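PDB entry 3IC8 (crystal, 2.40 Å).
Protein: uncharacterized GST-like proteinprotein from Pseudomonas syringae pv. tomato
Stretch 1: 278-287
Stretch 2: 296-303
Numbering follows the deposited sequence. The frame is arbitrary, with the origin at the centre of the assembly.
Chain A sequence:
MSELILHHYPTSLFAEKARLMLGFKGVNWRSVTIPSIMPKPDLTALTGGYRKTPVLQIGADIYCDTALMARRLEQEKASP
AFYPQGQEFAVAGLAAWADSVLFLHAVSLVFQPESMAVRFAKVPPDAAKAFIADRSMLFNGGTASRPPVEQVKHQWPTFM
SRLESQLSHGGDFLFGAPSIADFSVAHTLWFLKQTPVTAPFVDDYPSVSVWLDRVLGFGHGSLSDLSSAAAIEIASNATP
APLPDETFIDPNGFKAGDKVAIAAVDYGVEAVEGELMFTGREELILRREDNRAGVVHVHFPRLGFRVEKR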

# COMPACT_ATOMS: atom_id res chain seq x y z
N PHE A 278 -32.62 9.18 -33.10
CA PHE A 278 -33.28 8.85 -31.87
C PHE A 278 -33.22 10.03 -30.93
O PHE A 278 -32.23 10.69 -30.84
CB PHE A 278 -32.58 7.65 -31.25
CG PHE A 278 -33.06 7.29 -29.89
CD1 PHE A 278 -34.04 6.36 -29.72
CD2 PHE A 278 -32.51 7.86 -28.78
CE1 PHE A 278 -34.45 6.03 -28.50
CE2 PHE A 278 -32.93 7.51 -27.56
CZ PHE A 278 -33.90 6.60 -27.42
N THR A 279 -34.32 10.28 -30.25
CA THR A 279 -34.39 11.25 -29.19
C THR A 279 -34.94 10.53 -27.98
O THR A 279 -35.92 9.85 -28.07
CB THR A 279 -35.23 12.45 -29.56
OG1 THR A 279 -35.25 13.37 -28.48
CG2 THR A 279 -36.61 12.06 -29.81
N GLY A 280 -34.27 10.68 -26.86
CA GLY A 280 -34.55 9.91 -25.68
C GLY A 280 -34.30 10.69 -24.43
O GLY A 280 -33.89 11.80 -24.49
N ARG A 281 -34.61 10.09 -23.30
CA ARG A 281 -34.45 10.72 -22.01
C ARG A 281 -33.01 11.07 -21.68
O ARG A 281 -32.71 12.12 -21.16
CB ARG A 281 -34.97 9.79 -20.94
CG ARG A 281 -36.44 9.77 -20.80
CD ARG A 281 -36.88 8.49 -20.14
NE ARG A 281 -38.31 8.27 -20.21
CZ ARG A 281 -38.98 7.95 -21.31
NH1 ARG A 281 -38.36 7.82 -22.46
NH2 ARG A 281 -40.28 7.77 -21.25
N GLU A 282 -32.12 10.15 -21.99
CA GLU A 282 -30.73 10.32 -21.79
C GLU A 282 -29.96 10.60 -23.05
O GLU A 282 -28.80 10.92 -22.99
CB GLU A 282 -30.18 9.05 -21.18
CG GLU A 282 -30.72 8.76 -19.83
CD GLU A 282 -30.16 9.65 -18.74
OE1 GLU A 282 -29.07 10.19 -18.91
OE2 GLU A 282 -30.80 9.82 -17.71
N GLU A 283 -30.58 10.46 -24.21
CA GLU A 283 -29.81 10.41 -25.43
C GLU A 283 -30.38 11.02 -26.70
O GLU A 283 -31.54 10.95 -26.95
CB GLU A 283 -29.49 8.95 -25.72
CG GLU A 283 -28.24 8.71 -26.44
CD GLU A 283 -27.97 7.25 -26.62
OE1 GLU A 283 -28.88 6.45 -26.47
OE2 GLU A 283 -26.84 6.90 -26.89
N LEU A 284 -29.51 11.56 -27.51
CA LEU A 284 -29.82 11.90 -28.87
C LEU A 284 -28.85 11.21 -29.81
O LEU A 284 -27.67 11.23 -29.59
CB LEU A 284 -29.74 13.39 -29.08
CG LEU A 284 -30.52 14.29 -28.15
CD1 LEU A 284 -29.79 15.54 -27.98
CD2 LEU A 284 -31.81 14.55 -28.73
N ILE A 285 -29.35 10.60 -30.87
CA ILE A 285 -28.51 9.93 -31.82
C ILE A 285 -28.56 10.52 -33.22
O ILE A 285 -29.61 10.73 -33.77
CB ILE A 285 -28.85 8.48 -31.91
CG1 ILE A 285 -29.02 7.91 -30.53
CG2 ILE A 285 -27.77 7.74 -32.55
CD1 ILE A 285 -28.98 6.48 -30.50
N LEU A 286 -27.42 10.71 -33.81
CA LEU A 286 -27.45 11.35 -35.06
C LEU A 286 -26.60 10.57 -36.04
O LEU A 286 -25.57 10.05 -35.70
CB LEU A 286 -27.07 12.79 -34.83
CG LEU A 286 -26.39 13.67 -35.82
CD1 LEU A 286 -26.04 14.95 -35.15
CD2 LEU A 286 -25.18 12.94 -36.24
N ARG A 287 -27.12 10.45 -37.26
CA ARG A 287 -26.52 9.68 -38.32
C ARG A 287 -25.81 10.62 -39.25
O ARG A 287 -26.34 11.61 -39.63
CB ARG A 287 -27.59 8.89 -39.07
CG ARG A 287 -27.07 7.98 -40.15
CD ARG A 287 -28.07 7.84 -41.28
NE ARG A 287 -28.03 6.53 -41.91
CZ ARG A 287 -27.67 6.31 -43.17
NH1 ARG A 287 -27.31 7.30 -43.95
NH2 ARG A 287 -27.67 5.08 -43.64
N VAL A 296 -22.08 6.53 -39.76
CA VAL A 296 -21.77 6.56 -38.37
C VAL A 296 -22.91 7.13 -37.54
O VAL A 296 -23.63 8.00 -37.98
CB VAL A 296 -20.53 7.38 -38.19
CG1 VAL A 296 -20.73 8.41 -37.19
CG2 VAL A 296 -19.39 6.53 -37.89
N HIS A 297 -23.06 6.64 -36.33
CA HIS A 297 -24.04 7.16 -35.41
C HIS A 297 -23.30 7.86 -34.29
O HIS A 297 -22.41 7.29 -33.72
CB HIS A 297 -24.84 6.04 -34.78
CG HIS A 297 -26.01 5.59 -35.59
ND1 HIS A 297 -26.21 5.97 -36.89
CD2 HIS A 297 -27.03 4.78 -35.27
CE1 HIS A 297 -27.32 5.42 -37.33
NE2 HIS A 297 -27.83 4.69 -36.37
N VAL A 298 -23.68 9.09 -33.99
CA VAL A 298 -23.07 9.88 -32.95
C VAL A 298 -24.04 10.19 -31.83
O VAL A 298 -25.12 10.65 -32.06
CB VAL A 298 -22.50 11.15 -33.52
CG1 VAL A 298 -21.70 11.88 -32.51
CG2 VAL A 298 -21.67 10.84 -34.66
N HIS A 299 -23.65 9.91 -30.60
CA HIS A 299 -24.54 10.02 -29.48
C HIS A 299 -24.20 11.15 -28.54
O HIS A 299 -23.09 11.32 -28.15
CB HIS A 299 -24.58 8.73 -28.70
CG HIS A 299 -24.64 7.51 -29.54
ND1 HIS A 299 -25.59 6.55 -29.37
CD2 HIS A 299 -23.82 7.06 -30.51
CE1 HIS A 299 -25.38 5.57 -30.22
NE2 HIS A 299 -24.31 5.86 -30.92
N PHE A 300 -25.22 11.92 -28.19
CA PHE A 300 -25.10 13.07 -27.33
C PHE A 300 -26.12 13.00 -26.25
O PHE A 300 -27.18 12.53 -26.46
CB PHE A 300 -25.38 14.34 -28.07
CG PHE A 300 -24.44 14.63 -29.15
CD1 PHE A 300 -23.25 15.21 -28.90
CD2 PHE A 300 -24.78 14.38 -30.44
CE1 PHE A 300 -22.42 15.48 -29.89
CE2 PHE A 300 -23.94 14.66 -31.43
CZ PHE A 300 -22.77 15.22 -31.16
N PRO A 301 -25.79 13.50 -25.09
CA PRO A 301 -26.74 13.65 -24.01
C PRO A 301 -27.67 14.83 -24.21
O PRO A 301 -27.32 15.73 -24.91
CB PRO A 301 -25.84 13.90 -22.82
CG PRO A 301 -24.65 14.41 -23.36
CD PRO A 301 -24.45 13.87 -24.67
N ARG A 302 -28.82 14.83 -23.58
CA ARG A 302 -29.61 16.03 -23.60
C ARG A 302 -28.89 17.16 -22.90
O ARG A 302 -28.91 18.27 -23.36
CB ARG A 302 -30.98 15.81 -22.98
CG ARG A 302 -31.83 14.80 -23.64
CD ARG A 302 -33.25 15.07 -23.33
NE ARG A 302 -34.16 14.81 -24.43
CZ ARG A 302 -34.36 15.61 -25.47
NH1 ARG A 302 -33.72 16.74 -25.58
NH2 ARG A 302 -35.20 15.26 -26.40
N LEU A 303 -28.27 16.87 -21.78
CA LEU A 303 -27.64 17.90 -20.99
C LEU A 303 -26.41 18.48 -21.62
O LEU A 303 -25.53 17.79 -22.00
CB LEU A 303 -27.29 17.38 -19.62
CG LEU A 303 -28.38 16.68 -18.84
CD1 LEU A 303 -27.94 16.46 -17.46
CD2 LEU A 303 -29.64 17.46 -18.86

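What fixes the register of the two strands? Residues 284-287 and 296-300 run antiparallel, and two hydrogen-bonded pairs lock them. Leu-284 N donates to Phe-300 O at 2.7 Å and Phe-300 N returns a bond to Leu-284 O at 2.9 Å; Leu-286 N reaches Val-298 O at 2.9 Å and Val-298 N reaches Leu-286 O at 2.7 Å. Between them, Ile-285 faces His-299 as a non-hydrogen-bonded pair, their CA atoms 4.6 Å apart, and CA-H...O contacts such as His-299 CA to Leu-284 O, 3.4 Å, fill the gaps.

How do the side chains of Leu-284, Leu-286, Val-298 and Phe-300 pack? All four lie on one face of the sheet and are buried, which suits their apolar character. Leu-286 is t at both chi1 and chi2, and its two methyls meet different neighbours: CD2 lies 4.2 Å from Val-298 CB, while CD1 comes within 4.3 Å of Phe-300 CE2. Phe-300 has chi1 m. Leu-284, also m at chi1 but with chi2 between wells at 148°, places CD1 3.9 Å from Pro-301 O and CD2 4.2 Å from Arg-302 NH2.

Why can a histidine be buried on the opposite face? His-299 has its polar edge satisfied: ND1 donates to Glu-283 OE2 at 2.8 Å, and NE2 is bonded elsewhere in the structure. Glu-283 starts with its CA-to-CB bond pointing away, yet its extended chain, t at chi1 and chi2, brings the carboxylate to the ring edge. The ring face is left for Ile-285, whose CG2 sits 4.1 Å from the centroid of the His-299 ring, almost on the ring normal. Here chi1 m in Ile-285 serves two contacts, since CD1 also approaches His-299 ND1 at 3.6 Å. Farther along this face, the aliphatic part of Arg-287 meets the edge of the other histidine, with CG 3.8 Å from His-297 CE1.

What does Arg-302 add beyond the strands? It has 101 Å² covered by the other stretch, the largest share of any residue in the contact. Its CA-to-CB bond points sideways, but chi1 m, chi2 t and an off-well chi3 of 143° carry the guanidinium to the loop, where NE makes a weak hydrogen bond to Gly-280 O at 3.0 Å. Leu-284 CD2 lies over one guanidinium face, so the long side chain combines polar and apolar contact. Gly-280 fits a tight place: an ideal CB there would fall 2.3 Å from Phe-278 CE2.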